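Local structure of type IV pilus secretin PilQ family protein (Vibrio cholerae, 6W6M) at residues Ile257-Asn260 / Phe261-Ala264; Gly355-Glu358 / Ser359-Gln363; Leu382-Ser386 / Ala387-Ser391; Thr490-Gly494 / Thr495-Val499. The protein probably forms the gated outer-membrane channel through which the type IV competence pilus passes during natural transformation. One frame throughout, in Å; residues are numbered along the deposited sequence.

Contact 1. Residues Ile257-Asn260 / Phe261-Ala264; sequences IKIN and FAKA
Ile259 reaches across the loop to Ala262 and Ala264, and its two branches divide the work. From CB, which faces the 261-264 segment, the methyl CG2 leaves anti to the backbone N (chi1 of -62°, measured to the other branch). It comes up against the carbonyl of Ala262, with 3.4 Å between Ile259 CG2 and Ala262 O. The methyl of Ala262 is more distant, Ile259 CG2 to Ala262 CB being 4.4 Å. The other branch, CG1, stands anti to the carbonyl carbon and is extended at chi2 (175°), which carries CD1 away from its own backbone and onto the first residue of the next helix. There Ile259 CD1 packs on Ala264 CB at 3.7 Å, with Ala264 CA almost as near.

The loop joins strand 253-258 to helix 264-271, the first strand-to-helix connection of a small domain with the beta-alpha-beta-beta-alpha order expected of the KH-like N domains of secretins. Phe261 bends the chain with a positive phi of 78°, and Lys263 takes the N-cap position. Asn293 ties Ala262 O and Ala264 N together through weak hydrogen bonds. Ile259 also packs on Leu295 of strand 294-299, placing it in the domain's buried interior.

Asn260 and Phe261 turn to other surroundings. The side chain of Phe261 packs on Pro317 of the same chain. Both residues also meet a second subunit, Asn260 on its Pro472 and Phe261 on its Asp473.

Contact 2. Residues Gly355-Glu358 / Ser359-Gln363; sequences GSIE and SNLWQ
With chi1 at 77°, Ser356 sets OG between its backbone N and carbonyl carbon, facing Ser359, while chi1 of -68° in Ile357 leaves the CG2 methyl anti to the backbone N and beside Leu361. The first torsion makes a cap: Ser359 N donates to Ser356 OG over 3.0 Å, with an N-H...O angle of 151°. Ser356 OG is hydrogen-bonded to Glu376 O as well, so the capping hydroxyl is itself held in place. The second torsion makes an apolar pair one turn apart, Ile357 CG2 to Leu361 CD1 at 4.1 Å, the two side chains running side by side in the same direction. In the backbone of the same turn Leu361 N donates to Ile357 O at 3.0 Å, and Trp362 N bonds Glu358 O in a more bent arrangement.

Asn360 works outward: its ND2 binds Ala393 O of a third subunit, while OD1 receives a weak bond from Gln363 NE2. Trp362 sets its ring edge-to-face with Phe372. Gly355 O is hydrogen-bonded to Ser391 of the same third subunit. The whole is a short alpha-helix, 357-362, started by a serine N-cap and placed against the adjacent subunit of the secretin ring.

Contact 3. Residues Leu382-Ser386 / Ala387-Ser391; sequences LASTS and ANASS
Between Ser386 and Ala389 the chain doubles back, bringing their CA atoms to 5.7 Å without any hydrogen bond across the bend. Ser386 is almost fully extended; Ala387 and Asn388 then carry the reversal with psi near zero, and Ala389 returns to an extended conformation before strand 390-397.

On the inner side of this turn Ala389 directs its methyl back at the 382-386 segment. Ala389 CB meets Ser384 OG at 3.6 Å, a hydroxyl placed there because it lies anti to its own backbone N (chi1 158°). Ser386 closes the other flank more loosely, Ser386 CB standing 4.4 Å from Ala389 CB. Ser386 OG donates to Thr385 O at 2.7 Å, approaching from above the carbonyl plane and nearly at right angles to the C=O bond. That single proton is shared with a weaker partner, Glu337 OE1, or goes to one of the two.

Glu337 of strand 320-347 gathers the polar groups of the loop: OE1 accepts weak hydrogen bonds from the hydroxyls of Ser384 and Ser386, OE2 one from Thr385 N. Arg550 of strand 549-568 binds Ala383 O, and Ser410 of strand 404-429 takes Ser384 N. The loop connects strand 380-382, whose Leu382 pairs with Val340 of strand 320-347, to strand 390-397, whose Ser390 pairs with Ala411 of strand 404-429, while Asn388 and Ser390 pack on Asp533 and Val535 of a second subunit.

Contact 4. Residues Thr490-Gly494 / Thr495-Val499; sequences TVKTG and TGEAV
Thr493 and Gly496 exchange two backbone hydrogen bonds that close the end of a beta hairpin. Gly496 N donates to Thr493 O over 2.7 Å and Thr493 N to Gly496 O over 2.9 Å, each donor lying above the plane of the carbonyl it meets. Farther along, Ala498 N reaches Val491 O at 3.1 Å in a straighter bond (163°).

The side chains follow the alternation of the two strands. On one face the Thr493 methyl, anti to its carbonyl carbon, packs on Ala498, CG2 to CB at 3.9 Å. On the other, Lys492 and Glu497 form a non-hydrogen-bonded pair, and Thr490 CG2 touches Val499 CG2 at 4.1 Å, the two side chains slanting across each other.

A type II' turn from Thr493 to Gly496 sets this register. Gly494 holds its first corner, with a positive phi of 60°. Tyr444 OH binds Val499 O from the neighbouring hairpin, and Thr495 packs on the Thr495 residues of two adjoining subunits, so the turns of successive hairpins follow one another round the ring, consistent with a secretin gate.

Within the chain, Lys492 NZ and Glu497 OE2 stay 6.0 Å apart and make no salt bridge. Across the subunit boundaries each charge has a weak, long ion pair, Lys492 with Glu497 of a third subunit and Glu497 with Lys492 of a second, which implies a belt of alternating charge that would loosely favour subunit association.

From the N terminus the four contacts follow in series; none nests within or crosses another, and each is local: a strand-to-helix loop, a capped helix turn, a reversal and a hairpin turn. Contact 1 turns strand 253-258 into helix 264-271 of the probable KH-like domain, on the opposite side of the chain's centre from contacts 2 and 3. Contact 2 starts the helix after strand 352-354, and contact 3 leads from strand 380-382 to strand 390-397; their centres are 27 Å apart. Between subunits, contact 2 of one meets contact 3 of a neighbour. Contact 4 closes the hairpin of strands 475-493 and 496-513, its centre 35 Å from that of contact 3.

Contact 1. Residues Ile257-Asn260 / Phe261-Ala264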
ATOM      1  N   ILE A 257      -1.094  55.529  -5.008  1.00101.76           N
ATOM      2  CA  ILE A 257      -2.490  55.941  -5.083  1.00101.76           C
ATOM      3  C   ILE A 257      -3.159  55.591  -3.764  1.00101.76           C
ATOM      4  O   ILE A 257      -3.156  54.425  -3.354  1.00101.76           O
ATOM      5  CB  ILE A 257      -3.220  55.249  -6.247  1.00101.76           C
ATOM      6  CG1 ILE A 257      -2.360  55.272  -7.506  1.00101.76           C
ATOM      7  CG2 ILE A 257      -4.552  55.900  -6.495  1.00101.76           C
ATOM      8  CD1 ILE A 257      -2.994  54.599  -8.680  1.00101.76           C
ATOM      9  N   LYS A 258      -3.743  56.586  -3.110  1.00100.87           N
ATOM     10  CA  LYS A 258      -4.410  56.369  -1.837  1.00100.87           C
ATOM     11  C   LYS A 258      -5.875  56.033  -2.065  1.00100.87           C
ATOM     12  O   LYS A 258      -6.557  56.704  -2.842  1.00100.87           O
ATOM     13  CB  LYS A 258      -4.286  57.592  -0.934  1.00100.87           C
ATOM     14  CG  LYS A 258      -4.817  57.320   0.450  1.00100.87           C
ATOM     15  CD  LYS A 258      -4.474  58.394   1.452  1.00100.87           C
ATOM     16  CE  LYS A 258      -4.844  57.923   2.847  1.00100.87           C
ATOM     17  NZ  LYS A 258      -4.790  59.017   3.848  1.00100.87           N
ATOM     18  N   ILE A 259      -6.356  55.005  -1.373  1.00 97.25           N
ATOM     19  CA  ILE A 259      -7.705  54.480  -1.539  1.00 97.25           C
ATOM     20  C   ILE A 259      -8.480  54.703  -0.250  1.00 97.25           C
ATOM     21  O   ILE A 259      -7.952  54.482   0.843  1.00 97.25           O
ATOM     22  CB  ILE A 259      -7.677  52.987  -1.907  1.00 97.25           C
ATOM     23  CG1 ILE A 259      -6.956  52.794  -3.232  1.00 97.25           C
ATOM     24  CG2 ILE A 259      -9.069  52.425  -1.985  1.00 97.25           C
ATOM     25  CD1 ILE A 259      -6.786  51.379  -3.610  1.00 97.25           C
ATOM     26  N   ASN A 260      -9.721  55.156  -0.378  1.00 97.44           N
ATOM     27  CA  ASN A 260     -10.644  55.252   0.741  1.00 97.44           C
ATOM     28  C   ASN A 260     -11.991  54.689   0.323  1.00 97.44           C
ATOM     29  O   ASN A 260     -12.375  54.773  -0.845  1.00 97.44           O
ATOM     30  CB  ASN A 260     -10.810  56.691   1.226  1.00 97.44           C
ATOM     31  CG  ASN A 260     -10.501  57.716   0.152  1.00 97.44           C
ATOM     32  OD1 ASN A 260     -11.330  58.001  -0.711  1.00 97.44           O
ATOM     33  ND2 ASN A 260      -9.309  58.290   0.214  1.00 97.44           N
ATOM     34  N   PHE A 261     -12.703  54.112   1.288  1.00 94.28           N
ATOM     35  CA  PHE A 261     -14.014  53.479   1.186  1.00 94.28           C
ATOM     36  C   PHE A 261     -13.964  52.082   0.584  1.00 94.28           C
ATOM     37  O   PHE A 261     -14.984  51.404   0.581  1.00 94.28           O
ATOM     38  CB  PHE A 261     -15.036  54.307   0.385  1.00 94.28           C
ATOM     39  CG  PHE A 261     -15.443  55.569   1.056  1.00 94.28           C
ATOM     40  CD1 PHE A 261     -16.078  55.541   2.278  1.00 94.28           C
ATOM     41  CD2 PHE A 261     -15.212  56.788   0.458  1.00 94.28           C
ATOM     42  CE1 PHE A 261     -16.458  56.704   2.894  1.00 94.28           C
ATOM     43  CE2 PHE A 261     -15.591  57.949   1.071  1.00 94.28           C
ATOM     44  CZ  PHE A 261     -16.215  57.908   2.289  1.00 94.28           C
ATOM     45  N   ALA A 262     -12.824  51.613   0.095  1.00 92.86           N
ATOM     46  CA  ALA A 262     -12.740  50.275  -0.460  1.00 92.86           C
ATOM     47  C   ALA A 262     -11.414  49.666  -0.045  1.00 92.86           C
ATOM     48  O   ALA A 262     -10.474  50.379   0.303  1.00 92.86           O
ATOM     49  CB  ALA A 262     -12.877  50.289  -1.983  1.00 92.86           C
ATOM     50  N   LYS A 263     -11.352  48.341  -0.056  1.00 93.08           N
ATOM     51  CA  LYS A 263     -10.108  47.658   0.259  1.00 93.08           C
ATOM     52  C   LYS A 263      -9.165  47.710  -0.932  1.00 93.08           C
ATOM     53  O   LYS A 263      -9.570  47.476  -2.069  1.00 93.08           O
ATOM     54  CB  LYS A 263     -10.368  46.204   0.637  1.00 93.08           C
ATOM     55  CG  LYS A 263     -11.286  45.997   1.802  1.00 93.08           C
ATOM     56  CD  LYS A 263     -11.213  44.557   2.263  1.00 93.08           C
ATOM     57  CE  LYS A 263     -12.295  44.242   3.271  1.00 93.08           C
ATOM     58  NZ  LYS A 263     -13.638  44.265   2.649  1.00 93.08           N
ATOM     59  N   ALA A 264      -7.894  48.001  -0.661  1.00 95.50           N
ATOM     60  CA  ALA A 264      -6.924  48.105  -1.741  1.00 95.50           C
ATOM     61  C   ALA A 264      -6.588  46.748  -2.341  1.00 95.50           C
ATOM     62  O   ALA A 264      -6.196  46.673  -3.506  1.00 95.50           O
ATOM     63  CB  ALA A 264      -5.655  48.787  -1.244  1.00 95.50           C
TER

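Contact 2. Residues Gly355-Glu358 / Ser359-Gln363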
ATOM      1  N   GLY A 355     -70.523 -15.742  30.453  1.00 91.24           N
ATOM      2  CA  GLY A 355     -69.829 -15.023  29.396  1.00 91.24           C
ATOM      3  C   GLY A 355     -68.668 -15.824  28.835  1.00 91.24           C
ATOM      4  O   GLY A 355     -67.852 -15.292  28.084  1.00 91.24           O
ATOM      5  N   SER A 356     -68.623 -17.105  29.181  1.00 93.65           N
ATOM      6  CA  SER A 356     -67.600 -18.006  28.678  1.00 93.65           C
ATOM      7  C   SER A 356     -67.871 -19.406  29.201  1.00 93.65           C
ATOM      8  O   SER A 356     -68.826 -19.622  29.948  1.00 93.65           O
ATOM      9  CB  SER A 356     -66.205 -17.550  29.090  1.00 93.65           C
ATOM     10  OG  SER A 356     -65.948 -17.864  30.435  1.00 93.65           O
ATOM     11  N   ILE A 357     -67.054 -20.368  28.794  1.00 93.35           N
ATOM     12  CA  ILE A 357     -67.167 -21.740  29.264  1.00 93.35           C
ATOM     13  C   ILE A 357     -66.500 -21.922  30.622  1.00 93.35           C
ATOM     14  O   ILE A 357     -67.011 -22.638  31.483  1.00 93.35           O
ATOM     15  CB  ILE A 357     -66.583 -22.696  28.201  1.00 93.35           C
ATOM     16  CG1 ILE A 357     -67.487 -22.690  26.972  1.00 93.35           C
ATOM     17  CG2 ILE A 357     -66.415 -24.095  28.739  1.00 93.35           C
ATOM     18  CD1 ILE A 357     -67.255 -23.822  26.050  1.00 93.35           C
ATOM     19  N   GLU A 358     -65.372 -21.251  30.843  1.00 98.42           N
ATOM     20  CA  GLU A 358     -64.730 -21.302  32.150  1.00 98.42           C
ATOM     21  C   GLU A 358     -65.587 -20.623  33.212  1.00 98.42           C
ATOM     22  O   GLU A 358     -65.542 -20.989  34.393  1.00 98.42           O
ATOM     23  CB  GLU A 358     -63.347 -20.663  32.072  1.00 98.42           C
ATOM     24  CG  GLU A 358     -62.358 -21.426  31.193  1.00 98.42           C
ATOM     25  CD  GLU A 358     -62.581 -21.204  29.704  1.00 98.42           C
ATOM     26  OE1 GLU A 358     -63.061 -20.119  29.324  1.00 98.42           O
ATOM     27  OE2 GLU A 358     -62.279 -22.118  28.912  1.00 98.42           O
ATOM     28  N   SER A 359     -66.389 -19.640  32.809  1.00 97.86           N
ATOM     29  CA  SER A 359     -67.315 -19.014  33.741  1.00 97.86           C
ATOM     30  C   SER A 359     -68.362 -20.007  34.223  1.00 97.86           C
ATOM     31  O   SER A 359     -68.595 -20.135  35.429  1.00 97.86           O
ATOM     32  CB  SER A 359     -67.976 -17.806  33.083  1.00 97.86           C
ATOM     33  OG  SER A 359     -68.863 -17.147  33.965  1.00 97.86           O
ATOM     34  N   ASN A 360     -68.997 -20.729  33.300  1.00 96.65           N
ATOM     35  CA  ASN A 360     -70.010 -21.702  33.692  1.00 96.65           C
ATOM     36  C   ASN A 360     -69.398 -22.859  34.469  1.00 96.65           C
ATOM     37  O   ASN A 360     -70.057 -23.456  35.323  1.00 96.65           O
ATOM     38  CB  ASN A 360     -70.750 -22.227  32.465  1.00 96.65           C
ATOM     39  CG  ASN A 360     -71.648 -21.194  31.841  1.00 96.65           C
ATOM     40  OD1 ASN A 360     -71.976 -20.186  32.454  1.00 96.65           O
ATOM     41  ND2 ASN A 360     -72.062 -21.446  30.615  1.00 96.65           N
ATOM     42  N   LEU A 361     -68.150 -23.212  34.174  1.00100.93           N
ATOM     43  CA  LEU A 361     -67.520 -24.282  34.940  1.00100.93           C
ATOM     44  C   LEU A 361     -67.127 -23.806  36.332  1.00100.93           C
ATOM     45  O   LEU A 361     -66.955 -24.620  37.244  1.00100.93           O
ATOM     46  CB  LEU A 361     -66.308 -24.829  34.192  1.00100.93           C
ATOM     47  CG  LEU A 361     -66.590 -25.511  32.854  1.00100.93           C
ATOM     48  CD1 LEU A 361     -65.304 -25.998  32.231  1.00100.93           C
ATOM     49  CD2 LEU A 361     -67.553 -26.656  33.029  1.00100.93           C
ATOM     50  N   TRP A 362     -66.965 -22.495  36.519  1.00103.61           N
ATOM     51  CA  TRP A 362     -66.635 -21.993  37.851  1.00103.61           C
ATOM     52  C   TRP A 362     -67.864 -21.914  38.744  1.00103.61           C
ATOM     53  O   TRP A 362     -67.795 -22.257  39.927  1.00103.61           O
ATOM     54  CB  TRP A 362     -65.973 -20.626  37.762  1.00103.61           C
ATOM     55  CG  TRP A 362     -65.695 -20.027  39.101  1.00103.61           C
ATOM     56  CD1 TRP A 362     -64.568 -20.183  39.847  1.00103.61           C
ATOM     57  CD2 TRP A 362     -66.558 -19.172  39.854  1.00103.61           C
ATOM     58  NE1 TRP A 362     -64.673 -19.476  41.015  1.00103.61           N
ATOM     59  CE2 TRP A 362     -65.887 -18.847  41.045  1.00103.61           C
ATOM     60  CE3 TRP A 362     -67.833 -18.648  39.637  1.00103.61           C
ATOM     61  CZ2 TRP A 362     -66.447 -18.023  42.015  1.00103.61           C
ATOM     62  CZ3 TRP A 362     -68.386 -17.832  40.598  1.00103.61           C
ATOM     63  CH2 TRP A 362     -67.695 -17.526  41.772  1.00103.61           C
ATOM     64  N   GLN A 363     -68.994 -21.450  38.215  1.00100.98           N
ATOM     65  CA  GLN A 363     -70.190 -21.354  39.040  1.00100.98           C
ATOM     66  C   GLN A 363     -70.806 -22.737  39.175  1.00100.98           C
ATOM     67  O   GLN A 363     -71.983 -22.950  38.877  1.00100.98           O
ATOM     68  CB  GLN A 363     -71.184 -20.347  38.461  1.00100.98           C
ATOM     69  CG  GLN A 363     -71.551 -20.561  37.019  1.00100.98           C
ATOM     70  CD  GLN A 363     -72.587 -19.577  36.546  1.00100.98           C
ATOM     71  OE1 GLN A 363     -73.043 -18.731  37.307  1.00100.98           O
ATOM     72  NE2 GLN A 363     -72.971 -19.683  35.285  1.00100.98           N
TER

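Contact 3. Residues Leu382-Ser386 / Ala387-Ser391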
ATOM      1  N   LEU A 382     -65.223  -3.608  26.072  1.00 80.97           N
ATOM      2  CA  LEU A 382     -64.852  -2.581  25.111  1.00 80.97           C
ATOM      3  C   LEU A 382     -64.554  -1.281  25.835  1.00 80.97           C
ATOM      4  O   LEU A 382     -65.119  -0.228  25.539  1.00 80.97           O
ATOM      5  CB  LEU A 382     -65.955  -2.403  24.078  1.00 80.97           C
ATOM      6  CG  LEU A 382     -66.244  -3.648  23.240  1.00 80.97           C
ATOM      7  CD1 LEU A 382     -67.375  -3.411  22.290  1.00 80.97           C
ATOM      8  CD2 LEU A 382     -65.010  -4.081  22.488  1.00 80.97           C
ATOM      9  N   ALA A 383     -63.696  -1.354  26.846  1.00 82.35           N
ATOM     10  CA  ALA A 383     -63.401  -0.194  27.671  1.00 82.35           C
ATOM     11  C   ALA A 383     -62.575   0.835  26.911  1.00 82.35           C
ATOM     12  O   ALA A 383     -61.710   0.497  26.102  1.00 82.35           O
ATOM     13  CB  ALA A 383     -62.651  -0.615  28.930  1.00 82.35           C
ATOM     14  N   SER A 384     -62.842   2.107  27.200  1.00 83.29           N
ATOM     15  CA  SER A 384     -62.033   3.194  26.666  1.00 83.29           C
ATOM     16  C   SER A 384     -60.601   3.076  27.163  1.00 83.29           C
ATOM     17  O   SER A 384     -60.341   3.149  28.365  1.00 83.29           O
ATOM     18  CB  SER A 384     -62.625   4.538  27.075  1.00 83.29           C
ATOM     19  OG  SER A 384     -61.651   5.557  27.018  1.00 83.29           O
ATOM     20  N   THR A 385     -59.671   2.905  26.231  1.00 87.91           N
ATOM     21  CA  THR A 385     -58.277   2.604  26.542  1.00 87.91           C
ATOM     22  C   THR A 385     -57.464   3.892  26.520  1.00 87.91           C
ATOM     23  O   THR A 385     -57.024   4.343  25.460  1.00 87.91           O
ATOM     24  CB  THR A 385     -57.717   1.588  25.552  1.00 87.91           C
ATOM     25  OG1 THR A 385     -57.814   2.113  24.223  1.00 87.91           O
ATOM     26  CG2 THR A 385     -58.487   0.279  25.639  1.00 87.91           C
ATOM     27  N   SER A 386     -57.255   4.472  27.694  1.00 87.92           N
ATOM     28  CA  SER A 386     -56.474   5.694  27.854  1.00 87.92           C
ATOM     29  C   SER A 386     -56.034   5.758  29.308  1.00 87.92           C
ATOM     30  O   SER A 386     -56.375   4.892  30.117  1.00 87.92           O
ATOM     31  CB  SER A 386     -57.270   6.936  27.461  1.00 87.92           C
ATOM     32  OG  SER A 386     -57.775   6.826  26.146  1.00 87.92           O
ATOM     33  N   ALA A 387     -55.268   6.794  29.637  1.00 89.09           N
ATOM     34  CA  ALA A 387     -54.794   6.978  31.000  1.00 89.09           C
ATOM     35  C   ALA A 387     -55.597   8.007  31.783  1.00 89.09           C
ATOM     36  O   ALA A 387     -55.487   8.049  33.012  1.00 89.09           O
ATOM     37  CB  ALA A 387     -53.317   7.387  30.996  1.00 89.09           C
ATOM     38  N   ASN A 388     -56.391   8.831  31.105  1.00 86.41           N
ATOM     39  CA  ASN A 388     -57.190   9.865  31.740  1.00 86.41           C
ATOM     40  C   ASN A 388     -58.683   9.618  31.596  1.00 86.41           C
ATOM     41  O   ASN A 388     -59.474  10.550  31.751  1.00 86.41           O
ATOM     42  CB  ASN A 388     -56.837  11.233  31.160  1.00 86.41           C
ATOM     43  CG  ASN A 388     -55.351  11.459  31.065  1.00 86.41           C
ATOM     44  OD1 ASN A 388     -54.862  12.010  30.086  1.00 86.41           O
ATOM     45  ND2 ASN A 388     -54.622  11.033  32.083  1.00 86.41           N
ATOM     46  N   ALA A 389     -59.084   8.392  31.287  1.00 84.50           N
ATOM     47  CA  ALA A 389     -60.493   8.112  31.072  1.00 84.50           C
ATOM     48  C   ALA A 389     -61.224   7.965  32.398  1.00 84.50           C
ATOM     49  O   ALA A 389     -60.712   7.376  33.351  1.00 84.50           O
ATOM     50  CB  ALA A 389     -60.659   6.845  30.240  1.00 84.50           C
ATOM     51  N   SER A 390     -62.444   8.493  32.447  1.00 81.82           N
ATOM     52  CA  SER A 390     -63.269   8.466  33.646  1.00 81.82           C
ATOM     53  C   SER A 390     -64.420   7.491  33.465  1.00 81.82           C
ATOM     54  O   SER A 390     -64.978   7.379  32.375  1.00 81.82           O
ATOM     55  CB  SER A 390     -63.807   9.848  33.964  1.00 81.82           C
ATOM     56  OG  SER A 390     -62.743  10.748  34.183  1.00 81.82           O
ATOM     57  N   SER A 391     -64.794   6.800  34.537  1.00 84.10           N
ATOM     58  CA  SER A 391     -65.753   5.710  34.457  1.00 84.10           C
ATOM     59  C   SER A 391     -66.798   5.821  35.558  1.00 84.10           C
ATOM     60  O   SER A 391     -66.721   6.673  36.440  1.00 84.10           O
ATOM     61  CB  SER A 391     -65.043   4.359  34.551  1.00 84.10           C
ATOM     62  OG  SER A 391     -64.093   4.371  35.599  1.00 84.10           O
TER

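Contact 4. Residues Thr490-Gly494 / Thr495-Val499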
ATOM      1  N   THR A 490     -33.172   9.655  19.726  1.00 77.71           N
ATOM      2  CA  THR A 490     -31.924   8.926  19.544  1.00 77.71           C
ATOM      3  C   THR A 490     -32.274   7.557  18.982  1.00 77.71           C
ATOM      4  O   THR A 490     -32.848   6.719  19.673  1.00 77.71           O
ATOM      5  CB  THR A 490     -31.137   8.836  20.849  1.00 77.71           C
ATOM      6  OG1 THR A 490     -31.922   8.178  21.844  1.00 77.71           O
ATOM      7  CG2 THR A 490     -30.758  10.206  21.343  1.00 77.71           C
ATOM      8  N   VAL A 491     -31.980   7.367  17.702  1.00 78.82           N
ATOM      9  CA  VAL A 491     -32.248   6.135  16.973  1.00 78.82           C
ATOM     10  C   VAL A 491     -31.094   5.158  17.128  1.00 78.82           C
ATOM     11  O   VAL A 491     -30.024   5.512  17.627  1.00 78.82           O
ATOM     12  CB  VAL A 491     -32.536   6.432  15.493  1.00 78.82           C
ATOM     13  CG1 VAL A 491     -33.790   7.249  15.386  1.00 78.82           C
ATOM     14  CG2 VAL A 491     -31.385   7.162  14.860  1.00 78.82           C
ATOM     15  N   LYS A 492     -31.316   3.924  16.663  1.00 83.23           N
ATOM     16  CA  LYS A 492     -30.318   2.823  16.763  1.00 83.23           C
ATOM     17  C   LYS A 492     -29.565   2.691  15.434  1.00 83.23           C
ATOM     18  O   LYS A 492     -30.228   2.600  14.386  1.00 83.23           O
ATOM     19  CB  LYS A 492     -31.026   1.508  17.103  1.00 83.23           C
ATOM     20  CG  LYS A 492     -31.657   1.444  18.486  1.00 83.23           C
ATOM     21  CD  LYS A 492     -32.361   0.134  18.758  1.00 83.23           C
ATOM     22  CE  LYS A 492     -32.967   0.064  20.142  1.00 83.23           C
ATOM     23  NZ  LYS A 492     -33.669  -1.221  20.367  1.00 83.23           N
ATOM     24  N   THR A 493     -28.229   2.686  15.487  1.00 86.53           N
ATOM     25  CA  THR A 493     -27.382   2.570  14.267  1.00 86.53           C
ATOM     26  C   THR A 493     -26.341   1.464  14.476  1.00 86.53           C
ATOM     27  O   THR A 493     -25.482   1.630  15.362  1.00 86.53           O
ATOM     28  CB  THR A 493     -26.685   3.897  13.933  1.00 86.53           C
ATOM     29  OG1 THR A 493     -25.514   4.007  14.740  1.00 86.53           O
ATOM     30  CG2 THR A 493     -27.563   5.112  14.143  1.00 86.53           C
ATOM     31  N   GLY A 494     -26.418   0.388  13.687  1.00 88.10           N
ATOM     32  CA  GLY A 494     -25.509  -0.765  13.850  1.00 88.10           C
ATOM     33  C   GLY A 494     -25.630  -1.386  15.230  1.00 88.10           C
ATOM     34  O   GLY A 494     -26.755  -1.761  15.613  1.00 88.10           O
ATOM     35  N   THR A 495     -24.511  -1.490  15.955  1.00 90.15           N
ATOM     36  CA  THR A 495     -24.535  -1.916  17.382  1.00 90.15           C
ATOM     37  C   THR A 495     -24.583  -0.683  18.291  1.00 90.15           C
ATOM     38  O   THR A 495     -24.525  -0.858  19.522  1.00 90.15           O
ATOM     39  CB  THR A 495     -23.337  -2.812  17.723  1.00 90.15           C
ATOM     40  OG1 THR A 495     -22.131  -2.091  17.459  1.00 90.15           O
ATOM     41  CG2 THR A 495     -23.336  -4.115  16.953  1.00 90.15           C
ATOM     42  N   GLY A 496     -24.690   0.512  17.700  1.00 86.47           N
ATOM     43  CA  GLY A 496     -24.586   1.769  18.465  1.00 86.47           C
ATOM     44  C   GLY A 496     -25.871   2.577  18.413  1.00 86.47           C
ATOM     45  O   GLY A 496     -26.907   2.015  18.019  1.00 86.47           O
ATOM     46  N   GLU A 497     -25.795   3.851  18.807  1.00 83.02           N
ATOM     47  CA  GLU A 497     -26.896   4.796  18.714  1.00 83.02           C
ATOM     48  C   GLU A 497     -26.363   6.141  18.262  1.00 83.02           C
ATOM     49  O   GLU A 497     -25.164   6.403  18.310  1.00 83.02           O
ATOM     50  CB  GLU A 497     -27.629   4.940  20.039  1.00 83.02           C
ATOM     51  CG  GLU A 497     -28.353   3.703  20.441  1.00 83.02           C
ATOM     52  CD  GLU A 497     -29.009   3.838  21.779  1.00 83.02           C
ATOM     53  OE1 GLU A 497     -28.731   4.840  22.469  1.00 83.02           O
ATOM     54  OE2 GLU A 497     -29.811   2.953  22.137  1.00 83.02           O
ATOM     55  N   ALA A 498     -27.271   6.996  17.813  1.00 76.74           N
ATOM     56  CA  ALA A 498     -26.926   8.341  17.377  1.00 76.74           C
ATOM     57  C   ALA A 498     -28.171   9.207  17.505  1.00 76.74           C
ATOM     58  O   ALA A 498     -29.260   8.712  17.800  1.00 76.74           O
ATOM     59  CB  ALA A 498     -26.360   8.321  15.957  1.00 76.74           C
ATOM     60  N   VAL A 499     -28.016  10.503  17.269  1.00 74.20           N
ATOM     61  CA  VAL A 499     -29.066  11.487  17.492  1.00 74.20           C
ATOM     62  C   VAL A 499     -29.607  11.930  16.142  1.00 74.20           C
ATOM     63  O   VAL A 499     -28.832  12.188  15.218  1.00 74.20           O
ATOM     64  CB  VAL A 499     -28.540  12.697  18.288  1.00 74.20           C
ATOM     65  CG1 VAL A 499     -29.672  13.598  18.694  1.00 74.20           C
ATOM     66  CG2 VAL A 499     -27.778  12.244  19.497  1.00 74.20           C
TER